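PDB 6MEL: succinate--CoA ligase subunit alpha from Campylobacter jejuni, which belongs to the succinate--CoA ligase family and pairs a Rossmann-type CoA-binding domain with a CoA-ligase domain. Local coordinates for residues 126-131 / 141-146; 148-153 / 173-178. All coordinates share one frame; numbering follows the deposited sequence.

Contact 1: residues 126-131 / 141-146; sequences GIITSE and FIFKKG
Ile-128, Ser-130 and Glu-131 meet Phe-143, Lys-144 and Lys-145 in a partly buried contact between the end of strand 126-129, with the turn after it, and the loop that leads to strand 148-152, at the antiparallel margin of the seven-stranded mixed sheet in the CoA-ligase half of the chain. Strand 126-129 pairs antiparallel with strand 133-136, and the loop that follows comes back against this region. The inner part of the contact is a CH-pi interaction: the CG2 methyl of Ile-128 stands over the centre of the Phe-143 ring, 3.8 Å from the ring centroid and only 9° off its normal. CG1 of Ile-128 lies anti to the backbone N, and beyond it CD1 reaches the CB end of the same phenylalanine, 3.9 Å from Phe-143 CB. Tyr-159 and Ala-162 of helix 156-167 also pack on this aromatic side chain. Ser-130 OG borders the ring rim, roughly level with it, and is 3.5 Å from Phe-143 CB; the hydroxyl hydrogen-bonds to the carbonyl O of Ile-172, and Ser-130 CB lies 3.6 Å from Lys-145 CA. Outward from here the contact turns polar. The ammonium of Lys-144 bends back to its own loop, NZ donating to Phe-141 O over 3.1 Å, aimed at a lone pair of that oxygen. Glu-131, extended beyond CG, grips the loop through backbone rather than through a charged partner: Lys-145 N donates to Glu-131 OE2 over 3.0 Å, almost straight at 170°, and the N lies well above the carboxylate, 60° from its plane.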
ATOM      1  N   GLY A 126       2.922   1.634  16.275  1.00 35.49           N
ATOM      2  CA  GLY A 126       3.748   2.415  17.178  1.00 35.79           C
ATOM      3  C   GLY A 126       4.935   1.669  17.747  1.00 36.62           C
ATOM      4  O   GLY A 126       5.508   0.799  17.104  1.00 36.88           O
ATOM      5  N   ILE A 127       5.339   2.056  18.954  1.00 35.35           N
ATOM      6  CA  ILE A 127       6.555   1.514  19.566  1.00 37.27           C
ATOM      7  C   ILE A 127       6.232   1.136  21.009  1.00 39.86           C
ATOM      8  O   ILE A 127       5.423   1.798  21.658  1.00 39.28           O
ATOM      9  CB  ILE A 127       7.746   2.493  19.462  1.00 38.03           C
ATOM     10  CG1 ILE A 127       9.014   1.954  20.127  1.00 38.63           C
ATOM     11  CG2 ILE A 127       7.395   3.857  20.027  1.00 40.61           C
ATOM     12  CD1 ILE A 127      10.256   2.778  19.811  1.00 40.39           C
ATOM     13  N   ILE A 128       6.838   0.043  21.490  1.00 39.19           N
ATOM     14  CA  ILE A 128       6.606  -0.392  22.855  1.00 40.04           C
ATOM     15  C   ILE A 128       7.924  -0.872  23.429  1.00 39.16           C
ATOM     16  O   ILE A 128       8.639  -1.654  22.788  1.00 39.17           O
ATOM     17  CB  ILE A 128       5.497  -1.472  22.969  1.00 40.35           C
ATOM     18  CG1 ILE A 128       5.313  -1.925  24.421  1.00 40.98           C
ATOM     19  CG2 ILE A 128       5.757  -2.685  22.072  1.00 40.77           C
ATOM     20  CD1 ILE A 128       4.012  -2.604  24.712  1.00 41.76           C
ATOM     21  N   THR A 129       8.201  -0.420  24.654  1.00 41.21           N
ATOM     22  CA  THR A 129       9.269  -0.970  25.479  1.00 41.85           C
ATOM     23  C   THR A 129       8.595  -1.752  26.616  1.00 43.38           C
ATOM     24  O   THR A 129       7.956  -1.158  27.481  1.00 43.15           O
ATOM     25  CB  THR A 129      10.242   0.103  25.965  1.00 42.94           C
ATOM     26  OG1 THR A 129      10.970   0.550  24.826  1.00 43.63           O
ATOM     27  CG2 THR A 129      11.218  -0.403  27.026  1.00 44.77           C
ATOM     28  N   SER A 130       8.726  -3.079  26.556  1.00 40.26           N
ATOM     29  CA  SER A 130       7.992  -4.053  27.360  1.00 42.55           C
ATOM     30  C   SER A 130       8.006  -3.644  28.842  1.00 43.49           C
ATOM     31  O   SER A 130       9.039  -3.325  29.377  1.00 41.27           O
ATOM     32  CB  SER A 130       8.571  -5.422  27.184  1.00 43.81           C
ATOM     33  OG  SER A 130       8.590  -5.794  25.833  1.00 43.23           O
ATOM     34  N   GLU A 131       6.809  -3.556  29.424  1.00 47.04           N
ATOM     35  CA  GLU A 131       6.590  -3.291  30.845  1.00 53.81           C
ATOM     36  C   GLU A 131       7.163  -1.930  31.233  1.00 53.34           C
ATOM     37  O   GLU A 131       7.370  -1.698  32.391  1.00 51.98           O
ATOM     38  CB  GLU A 131       7.206  -4.398  31.712  1.00 52.15           C
ATOM     39  CG  GLU A 131       6.581  -5.777  31.499  1.00 55.65           C
ATOM     40  CD  GLU A 131       7.366  -6.902  32.186  1.00 60.12           C
ATOM     41  OE1 GLU A 131       8.085  -6.597  33.147  1.00 64.33           O
ATOM     42  OE2 GLU A 131       7.356  -8.050  31.702  1.00 55.27           O
ATOM     43  N   PHE A 141       0.073  -6.200  27.202  1.00 42.47           N
ATOM     44  CA  PHE A 141       0.317  -7.371  28.050  1.00 47.15           C
ATOM     45  C   PHE A 141       0.996  -8.495  27.234  1.00 46.37           C
ATOM     46  O   PHE A 141       1.620  -9.353  27.789  1.00 45.60           O
ATOM     47  CB  PHE A 141      -0.991  -7.804  28.707  1.00 52.22           C
ATOM     48  CG  PHE A 141      -1.852  -8.598  27.748  1.00 64.66           C
ATOM     49  CD1 PHE A 141      -2.748  -7.956  26.882  1.00 64.05           C
ATOM     50  CD2 PHE A 141      -1.711  -9.985  27.643  1.00 67.01           C
ATOM     51  CE1 PHE A 141      -3.536  -8.689  26.010  1.00 58.40           C
ATOM     52  CE2 PHE A 141      -2.490 -10.712  26.747  1.00 67.44           C
ATOM     53  CZ  PHE A 141      -3.389 -10.055  25.925  1.00 63.37           C
ATOM     54  N   ILE A 142       0.913  -8.475  25.902  1.00 44.72           N
ATOM     55  CA  ILE A 142       1.590  -9.468  25.078  1.00 42.92           C
ATOM     56  C   ILE A 142       3.109  -9.329  25.222  1.00 41.23           C
ATOM     57  O   ILE A 142       3.875 -10.313  25.081  1.00 45.11           O
ATOM     58  CB  ILE A 142       1.142  -9.273  23.616  1.00 46.66           C
ATOM     59  CG1 ILE A 142      -0.349  -9.545  23.447  1.00 45.85           C
ATOM     60  CG2 ILE A 142       1.993 -10.112  22.672  1.00 45.34           C
ATOM     61  CD1 ILE A 142      -0.744 -10.970  23.798  1.00 52.29           C
ATOM     62  N   PHE A 143       3.570  -8.092  25.458  1.00 41.09           N
ATOM     63  CA  PHE A 143       4.989  -7.747  25.470  1.00 39.59           C
ATOM     64  C   PHE A 143       5.557  -7.931  26.882  1.00 45.48           C
ATOM     65  O   PHE A 143       5.478  -7.026  27.701  1.00 48.79           O
ATOM     66  CB  PHE A 143       5.204  -6.337  24.921  1.00 40.06           C
ATOM     67  CG  PHE A 143       4.872  -6.258  23.453  1.00 39.72           C
ATOM     68  CD1 PHE A 143       5.845  -6.486  22.499  1.00 38.98           C
ATOM     69  CD2 PHE A 143       3.557  -6.096  23.035  1.00 38.45           C
ATOM     70  CE1 PHE A 143       5.520  -6.498  21.149  1.00 40.12           C
ATOM     71  CE2 PHE A 143       3.246  -6.043  21.685  1.00 39.19           C
ATOM     72  CZ  PHE A 143       4.224  -6.283  20.747  1.00 39.33           C
ATOM     73  N   LYS A 144       6.109  -9.121  27.144  1.00 46.89           N
ATOM     74  CA  LYS A 144       6.840  -9.402  28.376  1.00 49.71           C
ATOM     75  C   LYS A 144       8.310  -9.090  28.148  1.00 43.59           C
ATOM     76  O   LYS A 144       8.851  -9.367  27.098  1.00 44.27           O
ATOM     77  CB  LYS A 144       6.698 -10.862  28.810  1.00 53.66           C
ATOM     78  CG  LYS A 144       5.279 -11.285  29.160  1.00 62.91           C
ATOM     79  CD  LYS A 144       4.592 -10.367  30.166  1.00 69.92           C
ATOM     80  CE  LYS A 144       3.224 -10.847  30.608  1.00 71.19           C
ATOM     81  NZ  LYS A 144       2.338  -9.676  30.828  1.00 74.05           N
ATOM     82  N   LYS A 145       8.949  -8.539  29.160  1.00 43.78           N
ATOM     83  CA  LYS A 145      10.317  -8.035  29.024  1.00 46.85           C
ATOM     84  C   LYS A 145      11.270  -9.184  28.706  1.00 49.19           C
ATOM     85  O   LYS A 145      11.146 -10.263  29.272  1.00 47.63           O
ATOM     86  CB  LYS A 145      10.757  -7.323  30.297  1.00 52.15           C
ATOM     87  CG  LYS A 145      12.090  -6.604  30.207  1.00 61.06           C
ATOM     88  CD  LYS A 145      12.506  -5.982  31.530  1.00 67.85           C
ATOM     89  CE  LYS A 145      13.585  -4.931  31.380  1.00 73.65           C
ATOM     90  NZ  LYS A 145      13.001  -3.675  30.846  1.00 82.66           N
ATOM     91  N   GLY A 146      12.204  -8.941  27.782  1.00 45.05           N
ATOM     92  CA  GLY A 146      13.252  -9.891  27.474  1.00 45.75           C
ATOM     93  C   GLY A 146      14.309  -9.285  26.571  1.00 43.72           C
ATOM     94  O   GLY A 146      14.412  -8.067  26.447  1.00 44.58           O
TER
HETATM   95  O   HOH W   1      11.838  -3.962  27.758  1.00 50.33           O

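Contact 2: residues 148-153 / 173-178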
ATOM      1  N   VAL A 148      14.829  -9.882  23.173  1.00 42.73           N
ATOM      2  CA  VAL A 148      14.590  -9.907  21.704  1.00 41.47           C
ATOM      3  C   VAL A 148      13.997  -8.575  21.223  1.00 41.11           C
ATOM      4  O   VAL A 148      12.958  -8.161  21.661  1.00 41.18           O
ATOM      5  CB  VAL A 148      13.730 -11.110  21.285  1.00 42.00           C
ATOM      6  CG1 VAL A 148      13.574 -11.168  19.779  1.00 41.13           C
ATOM      7  CG2 VAL A 148      14.344 -12.413  21.794  1.00 45.16           C
ATOM      8  N   GLY A 149      14.704  -7.914  20.306  1.00 42.03           N
ATOM      9  CA  GLY A 149      14.211  -6.730  19.614  1.00 41.58           C
ATOM     10  C   GLY A 149      13.317  -7.147  18.455  1.00 42.36           C
ATOM     11  O   GLY A 149      13.482  -8.273  17.907  1.00 41.77           O
ATOM     12  N   LEU A 150      12.388  -6.267  18.080  1.00 37.65           N
ATOM     13  CA  LEU A 150      11.396  -6.563  17.009  1.00 40.25           C
ATOM     14  C   LEU A 150      11.258  -5.324  16.107  1.00 39.70           C
ATOM     15  O   LEU A 150      11.028  -4.240  16.617  1.00 38.08           O
ATOM     16  CB  LEU A 150      10.115  -6.850  17.780  1.00 40.81           C
ATOM     17  CG  LEU A 150       8.990  -7.635  17.148  1.00 48.05           C
ATOM     18  CD1 LEU A 150       9.430  -8.557  16.034  1.00 45.69           C
ATOM     19  CD2 LEU A 150       8.249  -8.397  18.247  1.00 47.28           C
ATOM     20  N   ILE A 151      11.381  -5.492  14.790  1.00 35.25           N
ATOM     21  CA  ILE A 151      11.134  -4.444  13.823  1.00 35.27           C
ATOM     22  C   ILE A 151      10.146  -4.995  12.812  1.00 36.34           C
ATOM     23  O   ILE A 151      10.427  -6.027  12.254  1.00 37.63           O
ATOM     24  CB  ILE A 151      12.424  -4.008  13.107  1.00 33.40           C
ATOM     25  CG1 ILE A 151      13.557  -3.668  14.077  1.00 34.59           C
ATOM     26  CG2 ILE A 151      12.149  -2.846  12.156  1.00 34.62           C
ATOM     27  CD1 ILE A 151      14.920  -3.782  13.439  1.00 36.85           C
ATOM     28  N   SER A 152       9.007  -4.317  12.601  1.00 35.12           N
ATOM     29  CA  SER A 152       7.931  -4.906  11.778  1.00 35.49           C
ATOM     30  C   SER A 152       7.177  -3.846  10.960  1.00 35.05           C
ATOM     31  O   SER A 152       6.759  -2.817  11.490  1.00 34.45           O
ATOM     32  CB  SER A 152       6.998  -5.674  12.650  1.00 36.23           C
ATOM     33  OG  SER A 152       5.943  -6.257  11.910  1.00 32.73           O
ATOM     34  N   LYS A 153       6.910  -4.192   9.700  1.00 32.45           N
ATOM     35  CA  LYS A 153       6.081  -3.391   8.829  1.00 35.28           C
ATOM     36  C   LYS A 153       4.586  -3.669   9.075  1.00 36.99           C
ATOM     37  O   LYS A 153       3.704  -3.033   8.400  1.00 35.71           O
ATOM     38  CB  LYS A 153       6.368  -3.711   7.366  1.00 36.41           C
ATOM     39  CG  LYS A 153       7.525  -2.984   6.688  1.00 35.25           C
ATOM     40  CD  LYS A 153       7.688  -3.480   5.277  1.00 35.56           C
ATOM     41  CE  LYS A 153       8.775  -2.741   4.537  1.00 36.80           C
ATOM     42  NZ  LYS A 153       8.911  -3.235   3.149  1.00 36.86           N
ATOM     43  N   SER A 173      12.553  -6.692  24.086  1.00 40.62           N
ATOM     44  CA  SER A 173      13.161  -5.509  24.675  1.00 42.36           C
ATOM     45  C   SER A 173      12.313  -4.296  24.280  1.00 42.67           C
ATOM     46  O   SER A 173      11.553  -3.757  25.092  1.00 40.91           O
ATOM     47  CB  SER A 173      14.624  -5.378  24.295  1.00 42.67           C
ATOM     48  OG  SER A 173      14.830  -5.535  22.894  1.00 41.98           O
ATOM     49  N   THR A 174      12.404  -3.926  23.005  1.00 39.38           N
ATOM     50  CA  THR A 174      11.553  -2.934  22.397  1.00 38.33           C
ATOM     51  C   THR A 174      11.061  -3.507  21.067  1.00 40.02           C
ATOM     52  O   THR A 174      11.850  -4.169  20.324  1.00 37.92           O
ATOM     53  CB  THR A 174      12.324  -1.622  22.174  1.00 38.41           C
ATOM     54  OG1 THR A 174      12.734  -1.033  23.412  1.00 40.56           O
ATOM     55  CG2 THR A 174      11.491  -0.561  21.484  1.00 39.01           C
ATOM     56  N   ALA A 175       9.790  -3.254  20.750  1.00 39.10           N
ATOM     57  CA  ALA A 175       9.238  -3.588  19.432  1.00 37.88           C
ATOM     58  C   ALA A 175       8.831  -2.287  18.732  1.00 36.55           C
ATOM     59  O   ALA A 175       8.157  -1.444  19.349  1.00 38.24           O
ATOM     60  CB  ALA A 175       8.055  -4.500  19.557  1.00 38.61           C
ATOM     61  N   VAL A 176       9.201  -2.166  17.453  1.00 34.42           N
ATOM     62  CA  VAL A 176       8.890  -1.001  16.664  1.00 36.04           C
ATOM     63  C   VAL A 176       8.092  -1.427  15.429  1.00 36.91           C
ATOM     64  O   VAL A 176       8.551  -2.225  14.606  1.00 37.38           O
ATOM     65  CB  VAL A 176      10.163  -0.268  16.252  1.00 35.95           C
ATOM     66  CG1 VAL A 176       9.816   1.069  15.632  1.00 38.84           C
ATOM     67  CG2 VAL A 176      11.108  -0.119  17.415  1.00 37.33           C
ATOM     68  N   GLY A 177       6.895  -0.887  15.282  1.00 36.19           N
ATOM     69  CA  GLY A 177       6.170  -1.030  14.023  1.00 36.39           C
ATOM     70  C   GLY A 177       6.577   0.112  13.093  1.00 36.97           C
ATOM     71  O   GLY A 177       6.293   1.230  13.420  1.00 35.41           O
ATOM     72  N   ILE A 178       7.250  -0.183  11.963  1.00 34.86           N
ATOM     73  CA  ILE A 178       7.794   0.846  11.101  1.00 35.89           C
ATOM     74  C   ILE A 178       6.816   1.325  10.013  1.00 34.65           C
ATOM     75  O   ILE A 178       7.129   2.316   9.362  1.00 35.40           O
ATOM     76  CB  ILE A 178       9.126   0.415  10.487  1.00 36.83           C
ATOM     77  CG1 ILE A 178       8.990  -0.817   9.591  1.00 38.07           C
ATOM     78  CG2 ILE A 178      10.181   0.262  11.585  1.00 37.62           C
ATOM     79  CD1 ILE A 178      10.251  -1.162   8.873  1.00 37.09           C
TER
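Leu-150, Ile-151 and Ser-152 pair in parallel with Ala-175, Val-176 and Gly-177, the two strands of a beta-alpha-beta unit whose connecting helix is 156-167. They are neighbours in the interior of the mixed sheet of the CoA-ligase domain, their short axes 4.7 Å apart and 4° from exact alignment. A ladder of backbone bonds joins them. Leu-150 uses both its polar backbone atoms here: its N donates to Thr-174 O, and its O accepts from Val-176 N at 2.9 Å. Ser-152 repeats the pattern: its N donates to Val-176 O at 2.9 Å, and its O accepts from Ile-178 N at 2.7 Å. Gly-149 and Ile-151 make their backbone bonds with strand 203-209 on the other side; on its far side strand 172-177 bonds to strand 126-129, Ala-175 with Ile-128 and Gly-177 with Gly-126. At the start of the ladder Ser-173 N donates to Val-148 O from 52° above the carbonyl plane, where the chain bends sharply. The buried side-chain polar groups are satisfied beyond this pair: Ser-152 OG bonds to Thr-158 OG1 and Ser-154 N, Ser-173 OG to Thr-201 OG1, Thr-174 OG1 to Thr-129 OG1 and Ile-3 N, and Lys-153 NZ forms a salt bridge with Glu-215. On one face of the sheet Leu-150 CB packs 3.6 Å from Ala-175 CB. Ile-151 points to the face carrying Val-176, and its CG2, anti to the backbone N, lies 3.7 Å from Ile-178 CG2. Ile-178 also lies against the lysine stem: its CG1 and CD1 are both 3.9 Å from Lys-153 CG.

How the contacts relate
Contact 1 is complete in the sequence before contact 2 begins, and the two share one sheet, their centres about 10 Å apart. Strand 126-129 of contact 1 runs antiparallel to strand 172-177 of contact 2, so the latter has an antiparallel neighbour on one side and a parallel one on the other. The seam is held by probable hydrogen bonds from Ala-175 N to Ile-128 O, and between Thr-129 OG1 and Thr-174 OG1, each 2.8 Å. Gly-146, the last residue of 141-146, brings its O to 3.5 Å from Ser-173 CB. Ala-175 also touches both Ile-128 and Phe-143, which joins the apolar part of contact 1 to the Leu-150 face of contact 2.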